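Local coordinates for penicillin-binding protein (Bacillus halodurans, PDB 3TG9) that probably reacts with penicillin-type compounds through an active-site serine, as do other serine enzymes of the beta-lactamase family, at residues Lys15-Leu21 against Val310-Gln316. Sequence-based numbering, arbitrary orientation.
Sequences KLSGTAL and VVVCANQ
Thr19 and Cys313 face each other as an antiparallel hydrogen-bonded pair, Thr19 N to Cys313 O and Cys313 N to Thr19 O both at 2.9 Å. Leu21 and Val311 repeat the pattern, with Leu21 N only 2.7 Å from Val311 O. At the end of the ladder, in the non-hydrogen-bonded Gly18-Ala314 pair, the CA atoms close to 4.0 Å, and Gly18 CA comes within 3.2 Å of Cys313 O, a CA-H...O contact. These bonds join the N-terminal strand to the last strand of the central antiparallel sheet, a chain-end pairing familiar from the beta-lactamase fold. One face is packed by Leu16, whose CG, anti to the backbone N (chi1 -175°), swings CD1 to 3.6 Å from Ala314 CB and CD2 onto Val312 CG1; helix 320-330 covers Leu16, Ala20 and Val312. On the other face Leu21 CD2 and Val311 CG2 lie 4.1 Å apart, beneath helix 234-245. Past the strand ends, this buried apolar packing gives way to polar side chains, and Ser17 and Gln316 are partly exposed. The extended end of Gln316 brings OE1 to Ser17 N in a nearly straight bond (2.9 Å, 172°). Ser17 OG donates to a lone pair of Asn315 OD1, in the carbonyl plane; that oxygen also accepts from Asn45 ND2, while Asn315 ND2 reaches the carbonyls of Phe36 and Leu203. A bent, rather long backbone bond, Asn315 N to Ser17 O (3.2 Å), thus extends the pairing past the ladder, the two side-chain amides reinforce it, and the several bonds on buried Asn315 should fix its rotation and tie the strand ends to neighbouring loops.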
# COMPACT_ATOMS: atom_id res chain seq x y z
N LYS B 15 21.28 -14.42 -7.78
CA LYS B 15 20.88 -13.15 -7.17
C LYS B 15 19.41 -13.19 -6.77
O LYS B 15 18.62 -12.34 -7.20
CB LYS B 15 21.12 -11.98 -8.14
CG LYS B 15 22.45 -12.01 -8.87
CD LYS B 15 23.62 -11.94 -7.91
CE LYS B 15 24.94 -12.10 -8.65
NZ LYS B 15 26.11 -12.11 -7.71
N LEU B 16 19.04 -14.17 -5.96
CA LEU B 16 17.64 -14.33 -5.58
C LEU B 16 17.36 -13.81 -4.19
O LEU B 16 17.91 -14.33 -3.21
CB LEU B 16 17.19 -15.80 -5.68
CG LEU B 16 15.70 -16.03 -5.41
CD1 LEU B 16 14.86 -15.46 -6.54
CD2 LEU B 16 15.39 -17.50 -5.22
N SER B 17 16.51 -12.80 -4.10
CA SER B 17 16.03 -12.32 -2.81
C SER B 17 14.81 -13.13 -2.39
O SER B 17 13.74 -13.04 -2.99
CB SER B 17 15.67 -10.84 -2.88
OG SER B 17 15.07 -10.41 -1.66
N GLY B 18 14.99 -13.94 -1.35
CA GLY B 18 13.91 -14.73 -0.80
C GLY B 18 14.46 -15.79 0.13
O GLY B 18 15.52 -15.61 0.74
N THR B 19 13.75 -16.91 0.23
CA THR B 19 14.16 -18.05 1.03
C THR B 19 13.92 -19.36 0.28
O THR B 19 12.80 -19.65 -0.15
CB THR B 19 13.40 -18.10 2.35
OG1 THR B 19 13.76 -16.96 3.15
CG2 THR B 19 13.73 -19.38 3.12
N ALA B 20 14.98 -20.15 0.11
CA ALA B 20 14.87 -21.48 -0.48
C ALA B 20 15.01 -22.57 0.57
O ALA B 20 15.67 -22.38 1.59
CB ALA B 20 15.90 -21.67 -1.59
N LEU B 21 14.38 -23.72 0.32
CA LEU B 21 14.46 -24.86 1.23
C LEU B 21 14.57 -26.17 0.44
O LEU B 21 13.98 -26.32 -0.63
CB LEU B 21 13.24 -24.90 2.16
CG LEU B 21 13.00 -26.11 3.06
CD1 LEU B 21 12.11 -25.74 4.22
CD2 LEU B 21 12.37 -27.26 2.29
N VAL B 310 11.28 -29.37 -2.23
CA VAL B 310 11.95 -28.10 -2.50
C VAL B 310 10.93 -26.96 -2.39
O VAL B 310 9.77 -27.10 -2.76
CB VAL B 310 12.65 -28.08 -3.89
CG1 VAL B 310 13.32 -26.73 -4.14
CG2 VAL B 310 13.67 -29.20 -3.97
N VAL B 311 11.37 -25.84 -1.83
CA VAL B 311 10.51 -24.67 -1.71
C VAL B 311 11.37 -23.48 -2.06
O VAL B 311 12.41 -23.27 -1.46
CB VAL B 311 9.97 -24.49 -0.28
CG1 VAL B 311 9.05 -23.29 -0.22
CG2 VAL B 311 9.24 -25.74 0.19
N VAL B 312 10.95 -22.72 -3.06
CA VAL B 312 11.63 -21.46 -3.36
C VAL B 312 10.64 -20.30 -3.28
O VAL B 312 9.74 -20.18 -4.10
CB VAL B 312 12.31 -21.49 -4.74
CG1 VAL B 312 13.11 -20.23 -4.97
CG2 VAL B 312 13.23 -22.72 -4.85
N CYS B 313 10.80 -19.46 -2.25
CA CYS B 313 10.00 -18.25 -2.09
C CYS B 313 10.85 -17.04 -2.44
O CYS B 313 12.01 -16.97 -2.05
CB CYS B 313 9.48 -18.14 -0.66
SG CYS B 313 8.31 -19.41 -0.15
N ALA B 314 10.30 -16.10 -3.19
CA ALA B 314 11.03 -14.87 -3.50
C ALA B 314 10.12 -13.64 -3.50
O ALA B 314 8.99 -13.70 -3.99
CB ALA B 314 11.74 -15.00 -4.83
N ASN B 315 10.63 -12.54 -2.95
CA ASN B 315 9.92 -11.26 -2.99
C ASN B 315 10.42 -10.37 -4.12
O ASN B 315 10.58 -9.17 -3.96
CB ASN B 315 9.92 -10.53 -1.62
CG ASN B 315 11.29 -9.99 -1.22
OD1 ASN B 315 12.32 -10.65 -1.40
ND2 ASN B 315 11.30 -8.78 -0.62
N GLN B 316 10.70 -11.00 -5.26
CA GLN B 316 10.97 -10.30 -6.51
C GLN B 316 10.21 -11.02 -7.63
O GLN B 316 9.66 -12.10 -7.42
CB GLN B 316 12.46 -10.28 -6.82
CG GLN B 316 13.04 -11.66 -7.09
CD GLN B 316 14.54 -11.62 -7.34
OE1 GLN B 316 15.34 -11.49 -6.41
NE2 GLN B 316 14.93 -11.75 -8.61